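Local coordinates for protein Xaa-Pro Dipeptidase (Alteromonas macleodii, PDB 2QS8) that probably acts as a metal-dependent carboxypeptidase or dipeptidase of the amidohydrolase superfamily, releasing amino acids from the C-terminal end of short peptides, at residues Leu65-Val70 against Gly335-Glu340; Gln97-Thr102 against Ala133-Phe138; Ser105-Val110 against Ile323-Asp328; Gly271-Pro276 against Thr359-Lys364. All coordinates share one frame; numbering follows the deposited sequence.

How the contacts relate
From the N terminus, 65-70 comes first and waits until 335-340 to close contact 1, so that contacts 2 and 3 both lie nested within its loop. Contact 2 closes the shortest loop, 97-102 onto 133-138. It crosses contact 3, because 105-110 falls between its segments while the partner 323-328 comes much later. Contact 4 opens at 271-276 and closes last, at 359-364; it crosses contacts 1 and 3 and follows contact 2 in series. Strands 60-67, 107-112 and 136-139 are successive neighbours in one sheet, which joins contacts 1 to 3. Contact 4 ties strand 273-275 to helix 360-365, whose Thr362 packs on Met66.

Contact 1: Leu65-Val70 against Gly335-Glu340; sequences LMDMHV and GTNWKE. With MG (magnesium ion), chain C.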
loop_
_atom_site.group_PDB
_atom_site.type_symbol
_atom_site.label_atom_id
_atom_site.label_comp_id
_atom_site.label_asym_id
_atom_site.label_seq_id
_atom_site.Cartn_x
_atom_site.Cartn_y
_atom_site.Cartn_z
ATOM N N LEU A 65 -5.753 42.483 12.904
ATOM C CA LEU A 65 -6.631 41.711 12.029
ATOM C C LEU A 65 -6.022 40.361 11.600
ATOM O O LEU A 65 -4.802 40.208 11.553
ATOM C CB LEU A 65 -6.982 42.553 10.796
ATOM C CG LEU A 65 -7.657 43.894 11.130
ATOM C CD1 LEU A 65 -7.824 44.714 9.858
ATOM C CD2 LEU A 65 -9.001 43.650 11.800
HETATM N N MSE A 66 -6.886 39.401 11.289
HETATM C CA MSE A 66 -6.448 38.073 10.873
HETATM C C MSE A 66 -7.052 37.599 9.548
HETATM O O MSE A 66 -8.230 37.825 9.281
HETATM C CB MSE A 66 -6.795 37.064 11.962
HETATM C CG MSE A 66 -6.068 37.300 13.248
HETATM SE SE MSE A 66 -6.378 35.841 14.534
HETATM C CE MSE A 66 -6.228 36.834 16.217
ATOM N N ASP A 67 -6.235 36.955 8.720
ATOM C CA ASP A 67 -6.686 36.436 7.428
ATOM C C ASP A 67 -6.446 34.924 7.467
ATOM O O ASP A 67 -5.315 34.469 7.506
ATOM C CB ASP A 67 -5.887 37.084 6.284
ATOM C CG ASP A 67 -6.511 36.840 4.919
ATOM O OD1 ASP A 67 -7.136 35.778 4.725
ATOM O OD2 ASP A 67 -6.363 37.712 4.032
HETATM N N MSE A 68 -7.530 34.154 7.477
HETATM C CA MSE A 68 -7.445 32.694 7.555
HETATM C C MSE A 68 -7.052 31.984 6.251
HETATM O O MSE A 68 -7.005 30.754 6.223
HETATM C CB MSE A 68 -8.790 32.123 7.999
HETATM C CG MSE A 68 -9.316 32.629 9.326
HETATM SE SE MSE A 68 -8.039 32.100 10.695
HETATM C CE MSE A 68 -8.241 30.171 10.798
ATOM N N HIS A 69 -6.793 32.732 5.180
ATOM C CA HIS A 69 -6.479 32.083 3.910
ATOM C C HIS A 69 -5.602 32.920 2.988
ATOM O O HIS A 69 -6.100 33.691 2.165
ATOM C CB HIS A 69 -7.791 31.722 3.206
ATOM C CG HIS A 69 -7.650 30.712 2.107
ATOM N ND1 HIS A 69 -8.365 29.533 2.091
ATOM C CD2 HIS A 69 -6.923 30.728 0.966
ATOM C CE1 HIS A 69 -8.086 28.869 0.984
ATOM N NE2 HIS A 69 -7.215 29.573 0.284
ATOM N N VAL A 70 -4.291 32.762 3.127
ATOM C CA VAL A 70 -3.357 33.512 2.295
ATOM C C VAL A 70 -2.294 32.585 1.712
ATOM O O VAL A 70 -2.050 31.501 2.245
ATOM C CB VAL A 70 -2.646 34.646 3.093
ATOM C CG1 VAL A 70 -3.684 35.635 3.636
ATOM C CG2 VAL A 70 -1.816 34.056 4.217
ATOM N N GLY A 335 -2.077 42.422 0.143
ATOM C CA GLY A 335 -2.180 43.791 0.611
ATOM C C GLY A 335 -3.538 44.413 0.325
ATOM O O GLY A 335 -3.859 45.494 0.823
ATOM N N THR A 336 -4.346 43.740 -0.479
ATOM C CA THR A 336 -5.676 44.243 -0.796
ATOM C C THR A 336 -6.703 43.473 0.043
ATOM O O THR A 336 -7.904 43.477 -0.242
ATOM C CB THR A 336 -5.991 44.059 -2.300
ATOM O OG1 THR A 336 -6.019 42.659 -2.619
ATOM C CG2 THR A 336 -4.923 44.773 -3.148
ATOM N N ASN A 337 -6.205 42.816 1.083
ATOM C CA ASN A 337 -7.038 42.008 1.969
ATOM C C ASN A 337 -8.278 42.754 2.468
ATOM O O ASN A 337 -9.359 42.168 2.579
ATOM C CB ASN A 337 -6.211 41.534 3.164
ATOM C CG ASN A 337 -4.894 40.881 2.748
ATOM O OD1 ASN A 337 -4.713 39.666 2.891
ATOM N ND2 ASN A 337 -3.971 41.686 2.233
ATOM N N TRP A 338 -8.122 44.046 2.745
ATOM C CA TRP A 338 -9.225 44.862 3.257
ATOM C C TRP A 338 -10.513 44.821 2.429
ATOM O O TRP A 338 -11.613 44.923 2.991
ATOM C CB TRP A 338 -8.781 46.315 3.419
ATOM C CG TRP A 338 -8.405 46.972 2.126
ATOM C CD1 TRP A 338 -7.180 46.970 1.529
ATOM C CD2 TRP A 338 -9.274 47.703 1.254
ATOM N NE1 TRP A 338 -7.227 47.656 0.340
ATOM C CE2 TRP A 338 -8.500 48.121 0.147
ATOM C CE3 TRP A 338 -10.628 48.055 1.304
ATOM C CZ2 TRP A 338 -9.040 48.863 -0.908
ATOM C CZ3 TRP A 338 -11.167 48.793 0.257
ATOM C CH2 TRP A 338 -10.370 49.192 -0.835
ATOM N N LYS A 339 -10.382 44.677 1.109
ATOM C CA LYS A 339 -11.543 44.638 0.222
ATOM C C LYS A 339 -12.550 43.564 0.628
ATOM O O LYS A 339 -13.749 43.701 0.364
ATOM C CB LYS A 339 -11.103 44.402 -1.222
ATOM C CG LYS A 339 -10.200 45.487 -1.761
ATOM C CD LYS A 339 -9.828 45.220 -3.206
ATOM C CE LYS A 339 -8.863 46.266 -3.736
ATOM N NZ LYS A 339 -8.576 46.027 -5.177
ATOM N N GLU A 340 -12.057 42.500 1.262
ATOM C CA GLU A 340 -12.912 41.412 1.718
ATOM C C GLU A 340 -13.998 41.932 2.677
ATOM O O GLU A 340 -15.130 41.439 2.669
ATOM C CB GLU A 340 -12.060 40.341 2.411
ATOM C CG GLU A 340 -12.794 39.073 2.859
ATOM C CD GLU A 340 -13.300 38.212 1.703
ATOM O OE1 GLU A 340 -12.914 38.467 0.540
ATOM O OE2 GLU A 340 -14.085 37.270 1.966
HETATM MG MG MG C . -6.209 29.005 -1.827
#
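Asp67 reaches from the end of strand 60-67 to Asn337, in the turn that leads into helix 339-346. Just past this strand, beyond the corner at Met68, come His69 and His71, the His-X-His motif of the amidohydrolase barrel, so the contact lies behind the metal-binding residues. Its packed part is small and fully buried: OD2 of Asp67 lies 3.7 Å from CG of Asn337. The two side chains cross at nearly a right angle, with the carboxylate and amide planes 88° apart, and Val70 brings its CG1 branch to the same amide. An aspartate suits the position because each oxygen has work to do. OD2 is hydrogen-bonded to the hydroxyl of Thr327, while OD1 accepts from the backbone of the second residue on. Having CG anti to the backbone N (chi1 -167°) turns the carboxylate so that it can serve both. Beyond the corner NE2 of His69 binds magnesium at 2.4 Å, with His71 as a further ligand; ND1 of His69 is held in turn by Glu254. The other side of the turn is looser. Lys339 is exposed, and the CG of its aliphatic chain rests over the indole of Trp338, 3.5 Å above the ring centre. An Asx turn is fastened by a bond of 3.1 Å from N of His69 to OD1 of Asp67, met on its anti side and 29° out of the carboxylate plane.

Contact 2: Gln97-Thr102 against Ala133-Phe138; sequences QHAYVT and AGPRIF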
loop_
_atom_site.group_PDB
_atom_site.type_symbol
_atom_site.label_atom_id
_atom_site.label_comp_id
_atom_site.label_asym_id
_atom_site.label_seq_id
_atom_site.Cartn_x
_atom_site.Cartn_y
_atom_site.Cartn_z
ATOM N N GLN A 97 8.147 39.835 0.912
ATOM C CA GLN A 97 7.448 41.081 0.563
ATOM C C GLN A 97 5.928 40.964 0.713
ATOM O O GLN A 97 5.271 41.880 1.192
ATOM C CB GLN A 97 7.781 41.508 -0.874
ATOM C CG GLN A 97 9.276 41.628 -1.120
ATOM C CD GLN A 97 9.961 42.504 -0.075
ATOM O OE1 GLN A 97 9.726 43.713 -0.015
ATOM N NE2 GLN A 97 10.806 41.891 0.761
ATOM N N HIS A 98 5.384 39.829 0.293
ATOM C CA HIS A 98 3.959 39.601 0.389
ATOM C C HIS A 98 3.521 39.668 1.846
ATOM O O HIS A 98 2.487 40.253 2.163
ATOM C CB HIS A 98 3.601 38.236 -0.192
ATOM C CG HIS A 98 3.840 38.128 -1.667
ATOM N ND1 HIS A 98 3.897 36.912 -2.321
ATOM C CD2 HIS A 98 3.986 39.076 -2.617
ATOM C CE1 HIS A 98 4.068 37.124 -3.613
ATOM N NE2 HIS A 98 4.125 38.424 -3.824
ATOM N N ALA A 99 4.314 39.073 2.726
ATOM C CA ALA A 99 3.991 39.049 4.141
ATOM C C ALA A 99 4.081 40.436 4.745
ATOM O O ALA A 99 3.222 40.843 5.515
ATOM C CB ALA A 99 4.931 38.106 4.878
ATOM N N TYR A 100 5.132 41.161 4.395
ATOM C CA TYR A 100 5.312 42.490 4.934
ATOM C C TYR A 100 4.191 43.468 4.549
ATOM O O TYR A 100 3.695 44.204 5.410
ATOM C CB TYR A 100 6.660 43.065 4.515
ATOM C CG TYR A 100 6.928 44.379 5.179
ATOM C CD1 TYR A 100 7.065 44.461 6.566
ATOM C CD2 TYR A 100 6.960 45.561 4.440
ATOM C CE1 TYR A 100 7.222 45.690 7.202
ATOM C CE2 TYR A 100 7.114 46.798 5.065
ATOM C CZ TYR A 100 7.244 46.854 6.444
ATOM O OH TYR A 100 7.396 48.071 7.064
ATOM N N VAL A 101 3.787 43.485 3.281
ATOM C CA VAL A 101 2.727 44.398 2.876
ATOM C C VAL A 101 1.390 44.030 3.520
ATOM O O VAL A 101 0.549 44.896 3.761
ATOM C CB VAL A 101 2.541 44.442 1.327
ATOM C CG1 VAL A 101 3.847 44.836 0.651
ATOM C CG2 VAL A 101 2.045 43.099 0.814
ATOM N N THR A 102 1.199 42.743 3.795
ATOM C CA THR A 102 -0.034 42.273 4.406
ATOM C C THR A 102 -0.052 42.699 5.867
ATOM O O THR A 102 -1.082 43.103 6.406
ATOM C CB THR A 102 -0.144 40.736 4.316
ATOM O OG1 THR A 102 -0.195 40.331 2.938
ATOM C CG2 THR A 102 -1.402 40.254 5.022
ATOM N N ALA A 133 10.636 41.381 9.744
ATOM C CA ALA A 133 9.299 41.729 10.187
ATOM C C ALA A 133 8.211 41.056 9.349
ATOM O O ALA A 133 8.381 40.812 8.150
ATOM C CB ALA A 133 9.132 43.227 10.155
ATOM N N GLY A 134 7.093 40.765 10.002
ATOM C CA GLY A 134 5.973 40.120 9.340
ATOM C C GLY A 134 4.888 39.768 10.345
ATOM O O GLY A 134 5.024 40.033 11.535
ATOM N N PRO A 135 3.790 39.162 9.891
ATOM C CA PRO A 135 2.706 38.793 10.799
ATOM C C PRO A 135 3.007 37.468 11.486
ATOM O O PRO A 135 4.011 36.823 11.189
ATOM C CB PRO A 135 1.518 38.690 9.861
ATOM C CG PRO A 135 2.154 38.039 8.649
ATOM C CD PRO A 135 3.466 38.791 8.500
ATOM N N ARG A 136 2.154 37.078 12.424
ATOM C CA ARG A 136 2.316 35.792 13.094
ATOM C C ARG A 136 1.774 34.817 12.050
ATOM O O ARG A 136 0.632 34.955 11.609
ATOM C CB ARG A 136 1.465 35.714 14.363
ATOM C CG ARG A 136 1.912 36.634 15.484
ATOM C CD ARG A 136 0.897 36.647 16.631
ATOM N NE ARG A 136 1.171 37.741 17.558
ATOM C CZ ARG A 136 2.155 37.749 18.452
ATOM N NH1 ARG A 136 2.975 36.710 18.563
ATOM N NH2 ARG A 136 2.335 38.804 19.225
ATOM N N ILE A 137 2.588 33.852 11.647
ATOM C CA ILE A 137 2.159 32.909 10.628
ATOM C C ILE A 137 1.889 31.502 11.135
ATOM O O ILE A 137 2.682 30.932 11.873
ATOM C CB ILE A 137 3.203 32.800 9.494
ATOM C CG1 ILE A 137 3.419 34.170 8.837
ATOM C CG2 ILE A 137 2.738 31.769 8.459
ATOM C CD1 ILE A 137 4.461 34.154 7.713
ATOM N N PHE A 138 0.752 30.956 10.728
ATOM C CA PHE A 138 0.370 29.599 11.064
ATOM C C PHE A 138 0.213 28.936 9.699
ATOM O O PHE A 138 -0.689 29.265 8.915
ATOM C CB PHE A 138 -0.912 29.597 11.880
ATOM C CG PHE A 138 -0.741 30.203 13.244
ATOM C CD1 PHE A 138 -1.007 31.543 13.465
ATOM C CD2 PHE A 138 -0.278 29.430 14.310
ATOM C CE1 PHE A 138 -0.819 32.110 14.720
ATOM C CE2 PHE A 138 -0.088 29.997 15.579
ATOM C CZ PHE A 138 -0.362 31.336 15.777
#
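Tyr100 on helix 88-104 leans against Ala133 in the loop before strand 136-139. Its CB leaves the helix beside this loop rather than straight at it, and with CG anti to the backbone N (chi1 -174°) the ring is carried along the loop's flank. CD1 comes first, 4.2 Å from O of Ala133. CE1 follows, 4.3 Å from CB of Ala133, a methyl small enough to let the ring lie close. CZ and OH run on past the alanine, and the side chain also touches Glu411 of strand 408-411. One residue back, Ala99 meets Pro135: CD of Pro135 is 4.0 Å from CB of Ala99 and 3.6 Å from O of Ala99. Small side chains let the helix and the loop approach until CA of Tyr100 and CA of Gly134 are 5.0 Å apart. Gly134 is almost fully extended, and a CB on it would clash with CD of Pro135. This is van der Waals packing of a barrel helix on the loop that feeds a strand, carbon on carbon and on two backbone oxygens. Ala99 and Ile137 both touch Leu123, so helix 119-128 adjoins helix 88-104 and strand 136-139, while neighbouring strand 107-112 runs parallel to 136-139.

Contact 3: Ser105-Val110 against Ile323-Asp328; sequences SGFTTV and IAFGTD. With MET (methionine), chain D.
Phe107 and Phe325 meet through the outer parts of their rings, with CE2 of Phe107 3.4 Å from CE2 of Phe325. The two side chains cross at about a right angle, yet the ring planes are only 29° apart. The rings are slid well past each other, their centroids 5.4 Å apart, so they hardly overlap, and the touching falls to CE2 and CZ of Phe107 against CD2, CE2 and CZ of Phe325. Different first torsions bring this about: Phe107 has CG anti to its carbonyl carbon (chi1 -69°), whereas Phe325 has CG anti to the backbone N (chi1 -168°). In the TIM barrel the two rings come from either side of strand 60-67, which pairs with 107-112; just past its end the backbone of Met68 is bonded to that of Phe325. Segment 323-328, bonded also to strand 273-275, is not a regular strand but probably stands in the place of the barrel's eighth, between 273-275 and the first strand. Phe325 is further packed on Phe341 and Met344 of helix 339-346, a place that suits a large, flat, apolar group. A serine in place of Phe325 would probably open a gap beside Phe107 and leave that ring without its aromatic neighbour. Gly106, whose positive phi belongs to a Schellman motif, ends the helix before Phe107. Three residues beyond Phe325, Asp328 belongs to the magnesium site and to the methionine pocket: its OD2 accepts a 3.0 Å hydrogen bond from N of the bound methionine, which Val201, Leu202 and His237 also hold.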
loop_
_atom_site.group_PDB
_atom_site.type_symbol
_atom_site.label_atom_id
_atom_site.label_comp_id
_atom_site.label_asym_id
_atom_site.label_seq_id
_atom_site.Cartn_x
_atom_site.Cartn_y
_atom_site.Cartn_z
ATOM N N SER A 105 -0.600 46.365 6.259
ATOM C CA SER A 105 -1.971 46.787 5.996
ATOM C C SER A 105 -2.887 46.538 7.207
ATOM O O SER A 105 -4.085 46.824 7.165
ATOM C CB SER A 105 -2.526 46.071 4.761
ATOM O OG SER A 105 -2.890 44.730 5.046
ATOM N N GLY A 106 -2.318 46.002 8.283
ATOM C CA GLY A 106 -3.111 45.749 9.471
ATOM C C GLY A 106 -3.309 44.300 9.900
ATOM O O GLY A 106 -3.855 44.052 10.973
ATOM N N PHE A 107 -2.887 43.342 9.083
ATOM C CA PHE A 107 -3.051 41.941 9.462
ATOM C C PHE A 107 -1.811 41.414 10.174
ATOM O O PHE A 107 -0.787 41.123 9.557
ATOM C CB PHE A 107 -3.404 41.092 8.240
ATOM C CG PHE A 107 -4.774 41.381 7.700
ATOM C CD1 PHE A 107 -5.021 42.542 6.974
ATOM C CD2 PHE A 107 -5.837 40.528 7.974
ATOM C CE1 PHE A 107 -6.307 42.847 6.536
ATOM C CE2 PHE A 107 -7.117 40.828 7.540
ATOM C CZ PHE A 107 -7.353 41.990 6.819
ATOM N N THR A 108 -1.935 41.306 11.494
ATOM C CA THR A 108 -0.855 40.858 12.361
ATOM C C THR A 108 -0.756 39.337 12.484
ATOM O O THR A 108 0.258 38.803 12.923
ATOM C CB THR A 108 -1.020 41.490 13.762
ATOM O OG1 THR A 108 -2.360 41.284 14.232
ATOM C CG2 THR A 108 -0.708 42.986 13.700
ATOM N N THR A 109 -1.813 38.638 12.105
ATOM C CA THR A 109 -1.797 37.190 12.158
ATOM C C THR A 109 -2.478 36.660 10.905
ATOM O O THR A 109 -3.511 37.185 10.495
ATOM C CB THR A 109 -2.548 36.630 13.406
ATOM O OG1 THR A 109 -1.911 37.075 14.604
ATOM C CG2 THR A 109 -2.527 35.099 13.398
ATOM N N VAL A 110 -1.889 35.636 10.290
ATOM C CA VAL A 110 -2.473 35.027 9.101
ATOM C C VAL A 110 -2.302 33.517 9.143
ATOM O O VAL A 110 -1.424 32.998 9.828
ATOM C CB VAL A 110 -1.823 35.543 7.775
ATOM C CG1 VAL A 110 -2.029 37.042 7.630
ATOM C CG2 VAL A 110 -0.334 35.216 7.748
ATOM N N ILE A 323 -18.596 32.103 10.751
ATOM C CA ILE A 323 -17.766 32.683 9.715
ATOM C C ILE A 323 -16.502 33.343 10.243
ATOM O O ILE A 323 -16.537 34.093 11.218
ATOM C CB ILE A 323 -18.577 33.729 8.906
ATOM C CG1 ILE A 323 -19.643 33.013 8.068
ATOM C CG2 ILE A 323 -17.654 34.564 8.038
ATOM C CD1 ILE A 323 -20.576 33.938 7.299
ATOM N N ALA A 324 -15.381 33.045 9.586
ATOM C CA ALA A 324 -14.089 33.620 9.942
ATOM C C ALA A 324 -13.500 34.254 8.680
ATOM O O ALA A 324 -13.618 33.699 7.583
ATOM C CB ALA A 324 -13.154 32.542 10.483
ATOM N N PHE A 325 -12.876 35.417 8.851
ATOM C CA PHE A 325 -12.272 36.178 7.757
ATOM C C PHE A 325 -11.178 35.436 6.954
ATOM O O PHE A 325 -10.202 34.939 7.525
ATOM C CB PHE A 325 -11.685 37.472 8.325
ATOM C CG PHE A 325 -11.297 38.472 7.283
ATOM C CD1 PHE A 325 -12.210 39.424 6.852
ATOM C CD2 PHE A 325 -10.014 38.484 6.755
ATOM C CE1 PHE A 325 -11.848 40.379 5.918
ATOM C CE2 PHE A 325 -9.646 39.431 5.823
ATOM C CZ PHE A 325 -10.565 40.384 5.402
ATOM N N GLY A 326 -11.349 35.397 5.634
ATOM C CA GLY A 326 -10.397 34.744 4.749
ATOM C C GLY A 326 -10.541 35.255 3.320
ATOM O O GLY A 326 -11.642 35.271 2.781
ATOM N N THR A 327 -9.433 35.621 2.691
ATOM C CA THR A 327 -9.475 36.212 1.351
ATOM C C THR A 327 -8.932 35.413 0.150
ATOM O O THR A 327 -9.353 35.625 -0.986
ATOM C CB THR A 327 -8.717 37.547 1.367
ATOM O OG1 THR A 327 -7.314 37.283 1.478
ATOM C CG2 THR A 327 -9.137 38.382 2.586
ATOM N N ASP A 328 -7.995 34.510 0.415
ATOM C CA ASP A 328 -7.341 33.729 -0.623
ATOM C C ASP A 328 -6.410 34.672 -1.392
ATOM O O ASP A 328 -6.263 34.579 -2.621
ATOM C CB ASP A 328 -8.351 33.067 -1.575
ATOM C CG ASP A 328 -7.741 31.903 -2.365
ATOM O OD1 ASP A 328 -6.554 31.571 -2.160
ATOM O OD2 ASP A 328 -8.452 31.298 -3.193
HETATM N N MET D . -8.065 29.182 -5.246
HETATM C CA MET D . -9.491 28.809 -5.482
HETATM C C MET D . -9.634 27.802 -6.620
HETATM O O MET D . -10.657 27.088 -6.641
HETATM C CB MET D . -10.303 30.059 -5.815
HETATM C CG MET D . -11.770 29.783 -6.004
HETATM S SD MET D . -12.677 31.280 -6.166
HETATM C CE MET D . -12.529 31.901 -4.515
HETATM O OXT MET D . -8.726 27.750 -7.478
#

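Contact 4: Gly271-Pro276 against Thr359-Lys364; sequences GTYYVP and TMETAK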
loop_
_atom_site.group_PDB
_atom_site.type_symbol
_atom_site.label_atom_id
_atom_site.label_comp_id
_atom_site.label_asym_id
_atom_site.label_seq_id
_atom_site.Cartn_x
_atom_site.Cartn_y
_atom_site.Cartn_z
ATOM N N GLY A 271 -20.154 22.814 14.335
ATOM C CA GLY A 271 -19.412 24.017 14.678
ATOM C C GLY A 271 -18.236 24.261 13.747
ATOM O O GLY A 271 -17.152 24.629 14.191
ATOM N N THR A 272 -18.452 24.054 12.451
ATOM C CA THR A 272 -17.397 24.246 11.457
ATOM C C THR A 272 -17.356 25.700 10.999
ATOM O O THR A 272 -18.401 26.312 10.819
ATOM C CB THR A 272 -17.642 23.373 10.216
ATOM O OG1 THR A 272 -18.117 22.079 10.616
ATOM C CG2 THR A 272 -16.345 23.219 9.430
ATOM N N TYR A 273 -16.160 26.251 10.809
ATOM C CA TYR A 273 -16.027 27.635 10.352
ATOM C C TYR A 273 -16.048 27.775 8.830
ATOM O O TYR A 273 -15.492 26.943 8.119
ATOM C CB TYR A 273 -14.738 28.268 10.886
ATOM C CG TYR A 273 -14.899 28.944 12.232
ATOM C CD1 TYR A 273 -14.648 28.253 13.424
ATOM C CD2 TYR A 273 -15.310 30.277 12.315
ATOM C CE1 TYR A 273 -14.796 28.882 14.672
ATOM C CE2 TYR A 273 -15.466 30.917 13.553
ATOM C CZ TYR A 273 -15.203 30.219 14.728
ATOM O OH TYR A 273 -15.329 30.873 15.934
ATOM N N TYR A 274 -16.711 28.828 8.346
ATOM C CA TYR A 274 -16.800 29.108 6.919
ATOM C C TYR A 274 -15.900 30.301 6.568
ATOM O O TYR A 274 -16.083 31.393 7.094
ATOM C CB TYR A 274 -18.247 29.423 6.512
ATOM C CG TYR A 274 -18.420 29.804 5.045
ATOM C CD1 TYR A 274 -19.406 30.705 4.649
ATOM C CD2 TYR A 274 -17.612 29.247 4.057
ATOM C CE1 TYR A 274 -19.581 31.041 3.306
ATOM C CE2 TYR A 274 -17.780 29.574 2.716
ATOM C CZ TYR A 274 -18.765 30.469 2.349
ATOM O OH TYR A 274 -18.930 30.792 1.020
ATOM N N VAL A 275 -14.927 30.074 5.687
ATOM C CA VAL A 275 -13.997 31.111 5.231
ATOM C C VAL A 275 -14.361 31.328 3.758
ATOM O O VAL A 275 -13.887 30.618 2.875
ATOM C CB VAL A 275 -12.547 30.633 5.341
ATOM C CG1 VAL A 275 -11.602 31.761 5.035
ATOM C CG2 VAL A 275 -12.295 30.085 6.712
ATOM N N PRO A 276 -15.200 32.333 3.480
ATOM C CA PRO A 276 -15.667 32.662 2.133
ATOM C C PRO A 276 -14.701 33.028 1.006
ATOM O O PRO A 276 -14.857 32.531 -0.101
ATOM C CB PRO A 276 -16.691 33.763 2.393
ATOM C CG PRO A 276 -16.119 34.466 3.566
ATOM C CD PRO A 276 -15.667 33.335 4.452
ATOM N N THR A 359 -11.132 39.061 13.935
ATOM C CA THR A 359 -10.460 39.236 15.217
ATOM C C THR A 359 -10.696 38.040 16.157
ATOM O O THR A 359 -9.828 37.182 16.310
ATOM C CB THR A 359 -10.914 40.557 15.907
ATOM O OG1 THR A 359 -12.339 40.675 15.853
ATOM C CG2 THR A 359 -10.306 41.745 15.212
HETATM N N MSE A 360 -11.874 37.979 16.772
HETATM C CA MSE A 360 -12.213 36.884 17.685
HETATM C C MSE A 360 -12.591 35.578 16.981
HETATM O O MSE A 360 -12.268 34.488 17.454
HETATM C CB MSE A 360 -13.364 37.303 18.617
HETATM C CG MSE A 360 -12.948 38.285 19.709
HETATM SE SE MSE A 360 -11.534 37.402 20.732
HETATM C CE MSE A 360 -12.488 35.808 21.413
ATOM N N GLU A 361 -13.295 35.670 15.863
ATOM C CA GLU A 361 -13.676 34.448 15.157
ATOM C C GLU A 361 -12.458 33.736 14.578
ATOM O O GLU A 361 -12.356 32.503 14.632
ATOM C CB GLU A 361 -14.690 34.764 14.059
ATOM C CG GLU A 361 -16.034 35.208 14.628
ATOM C CD GLU A 361 -16.529 34.276 15.737
ATOM O OE1 GLU A 361 -17.035 33.181 15.422
ATOM O OE2 GLU A 361 -16.397 34.632 16.926
ATOM N N THR A 362 -11.529 34.516 14.033
ATOM C CA THR A 362 -10.318 33.961 13.470
ATOM C C THR A 362 -9.461 33.396 14.589
ATOM O O THR A 362 -8.841 32.346 14.429
ATOM C CB THR A 362 -9.498 35.027 12.710
ATOM O OG1 THR A 362 -9.379 36.205 13.516
ATOM C CG2 THR A 362 -10.161 35.368 11.382
ATOM N N ALA A 363 -9.426 34.093 15.724
ATOM C CA ALA A 363 -8.635 33.643 16.874
ATOM C C ALA A 363 -9.112 32.287 17.391
ATOM O O ALA A 363 -8.305 31.474 17.837
ATOM C CB ALA A 363 -8.681 34.673 17.986
ATOM N N LYS A 364 -10.418 32.046 17.335
ATOM C CA LYS A 364 -10.973 30.774 17.789
ATOM C C LYS A 364 -10.613 29.645 16.815
ATOM O O LYS A 364 -10.249 28.546 17.233
ATOM C CB LYS A 364 -12.498 30.867 17.917
ATOM C CG LYS A 364 -12.983 31.868 18.955
ATOM C CD LYS A 364 -14.498 32.012 18.905
ATOM C CE LYS A 364 -14.957 33.202 19.722
ATOM N NZ LYS A 364 -16.398 33.499 19.478
#
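A kink at chi2 (-48°) bends the side chain of Glu361 along the helix toward Lys364 and sets the carboxylate beside the hydroxyl of Tyr273. The phenol arrives roughly at right angles to the glutamate chain and donates a hydrogen bond of 2.9 Å from OH of Tyr273 to OE1 of Glu361. That oxygen lies at the ring's edge, near its plane, but the hydroxyl approaches from above, 61° out of the carboxylate plane. NZ of Lys364, on the same helix, forms a salt bridge of 2.8 Å with OE2 of Glu361, on its syn lone pair. Lysine suits this exposed position: its extended chain crosses the hydroxyl end of the tyrosine at about a right angle, CD 3.3 Å from OH of Tyr273, and runs on to the glutamate. Replacing Glu361 by a leucine is likely to leave the Tyr273 hydroxyl without its acceptor and the Lys364 ammonium without its mate. Tyrosine suits strand 273-275 because it spans to the helix and offers a polar tip, while its ring packs on Ala324. With Met66 and Met68 resting on Thr362, this is consistent with helix 360-365 closing the end of the TIM barrel away from the metal.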